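Local atomic coordinates of 2-dehydro-3-deoxy-d-gluconate/2-dehydro-3-deoxy-phosphogluconate aldolase (Picrophilus torridus, PDB entry 4UXD), a protein that is an aldolase of the dihydrodipicolinate synthetase family, built as a parallel beta-alpha barrel and assembled from four chains. Residues 142-147 and 175-180; 152-157 and 182-187. One frame throughout, in Å; residues are numbered along the deposited sequence.

Overall arrangement
From the N terminus the chain reaches helix 133-144, which ends in segment 142-147. Segment 152-157 covers most of strand 150-155 and the loop after it. Helix 165-174 follows. Segment 175-180 then turns into strand 178-183, and segment 182-187 takes the last two residues of that strand and the loop after it. Interaction 1 closes a loop from 142-147 to 175-180, and interaction 2 one from 152-157 to 182-187, so the two cross. Their centres lie about 18 Å apart. Interaction 1 ties a helix end to the turn before strand 178-183 and its first residue. Interaction 2 joins the far end of that strand to strand 150-155. Between them, Gly180 and Ile153 probably share a backbone hydrogen bond.

Interaction 1 (142-147 and 175-180); sequences EILSSN and FSSVKG
Leu144 lies against one face of the Phe175 ring, and this pair carries most of the contact. Leu144 CB sits over the centre of the Phe175 ring, 3.8 Å from its centroid and 11° off the ring normal, a CH-pi contact. Leu144 CD1 reaches the ring at Phe175 CD2, 3.4 Å away. CG of Leu144 stands anti to its carbonyl carbon (chi1 -65°), which carries the branched end past the ring to Val178. There Leu144 CD1 meets Val178 CG2 at 3.8 Å, the two side chains crossing at about a right angle. Leu144 CD2 approaches Ser177 OG at 4.0 Å. At the CE1-CZ end of the ring, Ser145 OG comes obliquely to Phe175 CE1 at 3.7 Å; this hydroxyl is hydrogen-bonded to Lys141 O, in helix 133-144. The backbone of 175-178 forms a type I beta turn, closed by Val178 N to Phe175 O at 3.2 Å. It brings Phe175 and Val178 to the same leucine. No hydrogen bond links the two segments, so apolar packing and the CH-pi contact hold the end of helix 133-144 against the turn that leads into strand 178-183.

Interaction 2 (152-157 and 182-187); sequences LIYNIP and KDSSAD
The beta-alpha-beta unit of strand 150-155, helix 165-174 and strand 178-183 joins these parallel strands in the barrel sheet. Lys182 N gives a hydrogen bond to Ile153 O at 2.7 Å, and Lys182 O accepts one from Asn155 N at 2.6 Å. Ser184 N bonds to Asn155 O at 3.0 Å. Asn155 and Asp183 extend side by side from the outer face of the sheet. Asn155 ND2 donates to Asp183 OD2 at 2.7 Å, from above the carboxylate plane. Asp183 OD1, through its syn lone pair, accepts from Ser185 OG at 2.8 Å; Ser185 OG accepts from Asp187 N in an ST turn. Asn155 OD1 accepts from Ile163 N, so both ends of the amide are held. Tyr154 and Lys182 face the barrel interior. CG anti to the backbone N (chi1 -180°) sets the Tyr154 ring beside Ser184, and chi2 (17°) turns its edge there, Tyr154 CE1 lying 3.6 Å from Ser184 OG. Tyr154 OH bonds to Ser67 OG and a bound glycerol; Lys182 makes a cation-pi contact with Phe63. The parallel pairing is that of a beta-alpha-beta unit within a TIM barrel, a fold whose active site lies at the C-terminal strand ends.

Interaction 1 (142-147 and 175-180)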
ATOM      1  N   GLU A 142      25.499 -13.658  -8.881  1.00 28.58           N
ATOM      2  CA  GLU A 142      26.267 -13.547 -10.104  1.00 28.53           C
ATOM      3  C   GLU A 142      27.309 -12.450  -9.981  1.00 36.46           C
ATOM      4  O   GLU A 142      28.423 -12.559 -10.495  1.00 38.08           O
ATOM      5  CB  GLU A 142      25.335 -13.253 -11.279  1.00 36.15           C
ATOM      6  CG  GLU A 142      25.878 -13.661 -12.636  1.00 51.77           C
ATOM      7  CD  GLU A 142      25.256 -14.953 -13.144  1.00 71.81           C
ATOM      8  OE1 GLU A 142      24.969 -15.845 -12.311  1.00 73.06           O
ATOM      9  OE2 GLU A 142      25.039 -15.066 -14.373  1.00 65.36           O
ATOM     10  N   ILE A 143      26.932 -11.385  -9.283  1.00 32.24           N
ATOM     11  CA  ILE A 143      27.768 -10.206  -9.189  1.00 33.41           C
ATOM     12  C   ILE A 143      28.940 -10.454  -8.225  1.00 38.11           C
ATOM     13  O   ILE A 143      30.107 -10.230  -8.570  1.00 31.51           O
ATOM     14  CB  ILE A 143      26.924  -8.996  -8.744  1.00 29.05           C
ATOM     15  CG1 ILE A 143      26.001  -8.566  -9.877  1.00 29.01           C
ATOM     16  CG2 ILE A 143      27.790  -7.824  -8.364  1.00 27.62           C
ATOM     17  CD1 ILE A 143      24.844  -7.668  -9.454  1.00 20.31           C
ATOM     18  N   LEU A 144      28.616 -10.922  -7.025  1.00 29.99           N
ATOM     19  CA  LEU A 144      29.616 -11.195  -6.004  1.00 36.76           C
ATOM     20  C   LEU A 144      30.609 -12.268  -6.447  1.00 48.00           C
ATOM     21  O   LEU A 144      31.716 -12.349  -5.913  1.00 47.42           O
ATOM     22  CB  LEU A 144      28.944 -11.640  -4.706  1.00 32.86           C
ATOM     23  CG  LEU A 144      28.060 -10.604  -4.017  1.00 38.37           C
ATOM     24  CD1 LEU A 144      27.245 -11.271  -2.907  1.00 41.55           C
ATOM     25  CD2 LEU A 144      28.890  -9.481  -3.467  1.00 31.90           C
ATOM     26  N   SER A 145      30.199 -13.102  -7.404  1.00 39.64           N
ATOM     27  CA  SER A 145      31.057 -14.159  -7.921  1.00 31.55           C
ATOM     28  C   SER A 145      32.112 -13.623  -8.870  1.00 43.19           C
ATOM     29  O   SER A 145      33.013 -14.357  -9.271  1.00 47.65           O
ATOM     30  CB  SER A 145      30.233 -15.221  -8.642  1.00 28.37           C
ATOM     31  OG  SER A 145      29.642 -16.112  -7.723  1.00 41.72           O
ATOM     32  N   SER A 146      31.999 -12.344  -9.220  1.00 38.52           N
ATOM     33  CA  SER A 146      32.873 -11.740 -10.216  1.00 39.58           C
ATOM     34  C   SER A 146      33.653 -10.546  -9.661  1.00 40.98           C
ATOM     35  O   SER A 146      34.374  -9.879 -10.391  1.00 43.44           O
ATOM     36  CB  SER A 146      32.043 -11.301 -11.420  1.00 43.97           C
ATOM     37  OG  SER A 146      31.298 -12.389 -11.930  1.00 44.11           O
ATOM     38  N   ASN A 147      33.508 -10.273  -8.373  1.00 42.10           N
ATOM     39  CA  ASN A 147      34.121  -9.086  -7.796  1.00 50.30           C
ATOM     40  C   ASN A 147      34.478  -9.291  -6.331  1.00 55.69           C
ATOM     41  O   ASN A 147      33.604  -9.372  -5.454  1.00 47.13           O
ATOM     42  CB  ASN A 147      33.192  -7.879  -7.947  1.00 45.21           C
ATOM     43  CG  ASN A 147      32.919  -7.531  -9.392  1.00 39.40           C
ATOM     44  OD1 ASN A 147      31.890  -7.904  -9.947  1.00 41.74           O
ATOM     45  ND2 ASN A 147      33.852  -6.830 -10.018  1.00 50.63           N
ATOM     46  N   PHE A 175      29.631 -15.323   0.653  1.00 37.62           N
ATOM     47  CA  PHE A 175      30.659 -14.428   0.122  1.00 34.88           C
ATOM     48  C   PHE A 175      31.206 -13.553   1.220  1.00 30.42           C
ATOM     49  O   PHE A 175      30.507 -12.695   1.756  1.00 39.92           O
ATOM     50  CB  PHE A 175      30.116 -13.557  -1.020  1.00 35.31           C
ATOM     51  CG  PHE A 175      29.445 -14.338  -2.104  1.00 34.79           C
ATOM     52  CD1 PHE A 175      30.189 -14.950  -3.097  1.00 32.39           C
ATOM     53  CD2 PHE A 175      28.064 -14.473  -2.123  1.00 40.54           C
ATOM     54  CE1 PHE A 175      29.569 -15.682  -4.096  1.00 37.10           C
ATOM     55  CE2 PHE A 175      27.432 -15.206  -3.120  1.00 34.14           C
ATOM     56  CZ  PHE A 175      28.187 -15.810  -4.108  1.00 34.80           C
ATOM     57  N   SER A 176      32.464 -13.785   1.559  1.00 33.10           N
ATOM     58  CA  SER A 176      33.141 -13.025   2.596  1.00 30.73           C
ATOM     59  C   SER A 176      33.285 -11.562   2.180  1.00 24.98           C
ATOM     60  O   SER A 176      33.384 -10.683   3.020  1.00 30.59           O
ATOM     61  CB  SER A 176      34.511 -13.647   2.901  1.00 26.63           C
ATOM     62  OG  SER A 176      35.424 -13.442   1.833  1.00 44.63           O
ATOM     63  N   SER A 177      33.263 -11.308   0.877  1.00 31.61           N
ATOM     64  CA  SER A 177      33.376  -9.952   0.336  1.00 35.25           C
ATOM     65  C   SER A 177      32.288  -9.003   0.845  1.00 33.78           C
ATOM     66  O   SER A 177      32.469  -7.779   0.824  1.00 31.08           O
ATOM     67  CB  SER A 177      33.323 -10.002  -1.185  1.00 35.98           C
ATOM     68  OG  SER A 177      32.195 -10.750  -1.604  1.00 40.28           O
ATOM     69  N   VAL A 178      31.156  -9.563   1.272  1.00 26.65           N
ATOM     70  CA  VAL A 178      30.092  -8.760   1.841  1.00 31.66           C
ATOM     71  C   VAL A 178      30.499  -8.352   3.256  1.00 31.40           C
ATOM     72  O   VAL A 178      30.587  -9.179   4.158  1.00 34.17           O
ATOM     73  CB  VAL A 178      28.727  -9.507   1.866  1.00 39.74           C
ATOM     74  CG1 VAL A 178      27.650  -8.636   2.523  1.00 28.75           C
ATOM     75  CG2 VAL A 178      28.296  -9.916   0.456  1.00 23.42           C
ATOM     76  N   LYS A 179      30.714  -7.054   3.430  1.00 34.89           N
ATOM     77  CA  LYS A 179      31.247  -6.488   4.657  1.00 35.25           C
ATOM     78  C   LYS A 179      30.221  -5.734   5.503  1.00 33.52           C
ATOM     79  O   LYS A 179      30.568  -5.210   6.553  1.00 35.24           O
ATOM     80  CB  LYS A 179      32.416  -5.555   4.312  1.00 32.10           C
ATOM     81  CG  LYS A 179      33.663  -6.292   3.803  1.00 39.46           C
ATOM     82  CD  LYS A 179      34.105  -7.380   4.789  1.00 40.38           C
ATOM     83  CE  LYS A 179      35.437  -7.991   4.424  1.00 33.15           C
ATOM     84  NZ  LYS A 179      35.323  -8.743   3.167  1.00 38.48           N
ATOM     85  N   GLY A 180      28.966  -5.680   5.062  1.00 31.44           N
ATOM     86  CA  GLY A 180      27.934  -5.006   5.831  1.00 25.71           C
ATOM     87  C   GLY A 180      26.621  -4.796   5.098  1.00 30.62           C
ATOM     88  O   GLY A 180      26.416  -5.272   3.973  1.00 27.26           O
TER

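Interaction 2 (152-157 and 182-187)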
ATOM      1  N   LEU A 152      28.971  -3.393   0.548  1.00 33.55           N
ATOM      2  CA  LEU A 152      27.884  -3.226   1.505  1.00 27.95           C
ATOM      3  C   LEU A 152      26.566  -3.285   0.762  1.00 27.16           C
ATOM      4  O   LEU A 152      26.318  -2.523  -0.185  1.00 23.57           O
ATOM      5  CB  LEU A 152      28.024  -1.910   2.275  1.00 23.47           C
ATOM      6  CG  LEU A 152      29.193  -1.949   3.272  1.00 28.97           C
ATOM      7  CD1 LEU A 152      30.359  -1.109   2.773  1.00 39.15           C
ATOM      8  CD2 LEU A 152      28.770  -1.488   4.647  1.00 29.95           C
ATOM      9  N   ILE A 153      25.729  -4.221   1.183  1.00 25.30           N
ATOM     10  CA  ILE A 153      24.378  -4.309   0.668  1.00 20.36           C
ATOM     11  C   ILE A 153      23.578  -3.120   1.189  1.00 22.84           C
ATOM     12  O   ILE A 153      23.779  -2.654   2.321  1.00 16.89           O
ATOM     13  CB  ILE A 153      23.728  -5.630   1.064  1.00 14.56           C
ATOM     14  CG1 ILE A 153      24.518  -6.765   0.413  1.00 17.04           C
ATOM     15  CG2 ILE A 153      22.251  -5.636   0.699  1.00 22.96           C
ATOM     16  CD1 ILE A 153      23.708  -7.944  -0.042  1.00 30.95           C
ATOM     17  N   TYR A 154      22.696  -2.621   0.335  1.00 14.37           N
ATOM     18  CA  TYR A 154      21.948  -1.416   0.625  1.00 23.50           C
ATOM     19  C   TYR A 154      20.443  -1.704   0.514  1.00 18.86           C
ATOM     20  O   TYR A 154      19.945  -2.104  -0.536  1.00 14.59           O
ATOM     21  CB  TYR A 154      22.416  -0.327  -0.324  1.00 17.77           C
ATOM     22  CG  TYR A 154      21.785   1.035  -0.219  1.00 21.94           C
ATOM     23  CD1 TYR A 154      21.063   1.442   0.897  1.00 29.74           C
ATOM     24  CD2 TYR A 154      21.911   1.925  -1.283  1.00 34.11           C
ATOM     25  CE1 TYR A 154      20.482   2.715   0.937  1.00 35.00           C
ATOM     26  CE2 TYR A 154      21.353   3.179  -1.259  1.00 32.09           C
ATOM     27  CZ  TYR A 154      20.639   3.575  -0.160  1.00 42.40           C
ATOM     28  OH  TYR A 154      20.096   4.840  -0.201  1.00 37.18           O
ATOM     29  N   ASN A 155      19.727  -1.551   1.618  1.00 12.87           N
ATOM     30  CA  ASN A 155      18.306  -1.840   1.594  1.00 20.12           C
ATOM     31  C   ASN A 155      17.531  -0.540   1.701  1.00 16.48           C
ATOM     32  O   ASN A 155      17.584   0.126   2.719  1.00 17.77           O
ATOM     33  CB  ASN A 155      17.908  -2.815   2.702  1.00 13.19           C
ATOM     34  CG  ASN A 155      16.401  -3.080   2.726  1.00 22.86           C
ATOM     35  OD1 ASN A 155      15.839  -3.646   1.777  1.00 18.67           O
ATOM     36  ND2 ASN A 155      15.738  -2.647   3.803  1.00 17.84           N
ATOM     37  N   ILE A 156      16.823  -0.193   0.631  1.00  8.47           N
ATOM     38  CA  ILE A 156      16.038   1.029   0.602  1.00 18.05           C
ATOM     39  C   ILE A 156      14.713   0.728  -0.134  1.00 19.39           C
ATOM     40  O   ILE A 156      14.566   1.035  -1.318  1.00 18.17           O
ATOM     41  CB  ILE A 156      16.871   2.191  -0.044  1.00 24.51           C
ATOM     42  CG1 ILE A 156      16.028   3.448  -0.252  1.00 26.90           C
ATOM     43  CG2 ILE A 156      17.528   1.752  -1.371  1.00 21.98           C
ATOM     44  CD1 ILE A 156      16.838   4.721  -0.290  1.00 20.20           C
ATOM     45  N   PRO A 157      13.747   0.080   0.571  1.00 18.90           N
ATOM     46  CA  PRO A 157      12.525  -0.439  -0.068  1.00 23.83           C
ATOM     47  C   PRO A 157      11.594   0.658  -0.610  1.00 18.65           C
ATOM     48  O   PRO A 157      10.722   0.370  -1.418  1.00 22.67           O
ATOM     49  CB  PRO A 157      11.844  -1.245   1.063  1.00 19.84           C
ATOM     50  CG  PRO A 157      12.315  -0.639   2.308  1.00 19.18           C
ATOM     51  CD  PRO A 157      13.756  -0.210   2.018  1.00 22.64           C
ATOM     52  N   LYS A 182      23.360  -1.615   4.771  1.00 22.97           N
ATOM     53  CA  LYS A 182      22.857  -0.274   5.064  1.00 20.37           C
ATOM     54  C   LYS A 182      21.372  -0.302   4.868  1.00 17.63           C
ATOM     55  O   LYS A 182      20.914  -0.785   3.835  1.00 15.89           O
ATOM     56  CB  LYS A 182      23.451   0.790   4.137  1.00 23.16           C
ATOM     57  CG  LYS A 182      24.918   1.044   4.291  1.00 35.16           C
ATOM     58  CD  LYS A 182      25.411   1.904   3.143  1.00 38.19           C
ATOM     59  CE  LYS A 182      26.852   2.324   3.331  1.00 39.40           C
ATOM     60  NZ  LYS A 182      27.345   3.082   2.146  1.00 50.51           N
ATOM     61  N   ASP A 183      20.637   0.261   5.821  1.00 15.48           N
ATOM     62  CA  ASP A 183      19.180   0.241   5.788  1.00 19.04           C
ATOM     63  C   ASP A 183      18.547   1.624   5.961  1.00 18.27           C
ATOM     64  O   ASP A 183      18.723   2.281   6.986  1.00 19.12           O
ATOM     65  CB  ASP A 183      18.659  -0.698   6.876  1.00 18.53           C
ATOM     66  CG  ASP A 183      17.161  -0.874   6.823  1.00 21.73           C
ATOM     67  OD1 ASP A 183      16.433  -0.023   7.375  1.00 24.10           O
ATOM     68  OD2 ASP A 183      16.713  -1.874   6.232  1.00 31.69           O
ATOM     69  N   SER A 184      17.779   2.037   4.961  1.00 19.23           N
ATOM     70  CA  SER A 184      17.072   3.326   4.973  1.00 24.61           C
ATOM     71  C   SER A 184      15.537   3.183   5.087  1.00 23.10           C
ATOM     72  O   SER A 184      14.800   4.166   4.960  1.00 22.03           O
ATOM     73  CB  SER A 184      17.412   4.107   3.701  1.00 26.46           C
ATOM     74  OG  SER A 184      18.793   4.407   3.659  1.00 33.24           O
ATOM     75  N   SER A 185      15.074   1.962   5.334  1.00 18.03           N
ATOM     76  CA  SER A 185      13.647   1.665   5.429  1.00 29.09           C
ATOM     77  C   SER A 185      12.920   2.486   6.491  1.00 27.77           C
ATOM     78  O   SER A 185      11.716   2.725   6.364  1.00 28.02           O
ATOM     79  CB  SER A 185      13.430   0.179   5.728  1.00 14.18           C
ATOM     80  OG  SER A 185      13.639  -0.054   7.095  1.00 16.84           O
ATOM     81  N   ALA A 186      13.649   2.902   7.528  1.00 26.43           N
ATOM     82  CA  ALA A 186      13.070   3.615   8.678  1.00 30.37           C
ATOM     83  C   ALA A 186      12.113   2.719   9.482  1.00 24.05           C
ATOM     84  O   ALA A 186      11.314   3.210  10.276  1.00 17.74           O
ATOM     85  CB  ALA A 186      12.339   4.900   8.221  1.00 24.21           C
ATOM     86  N   ASP A 187      12.206   1.413   9.245  1.00 24.82           N
ATOM     87  CA  ASP A 187      11.422   0.400   9.937  1.00 21.63           C
ATOM     88  C   ASP A 187      12.238  -0.196  11.080  1.00 25.45           C
ATOM     89  O   ASP A 187      13.164  -0.980  10.858  1.00 24.37           O
ATOM     90  CB  ASP A 187      11.006  -0.708   8.963  1.00 24.01           C
ATOM     91  CG  ASP A 187      10.125  -1.757   9.616  1.00 27.02           C
ATOM     92  OD1 ASP A 187      10.641  -2.600  10.379  1.00 24.78           O
ATOM     93  OD2 ASP A 187       8.907  -1.732   9.361  1.00 33.21           O
TER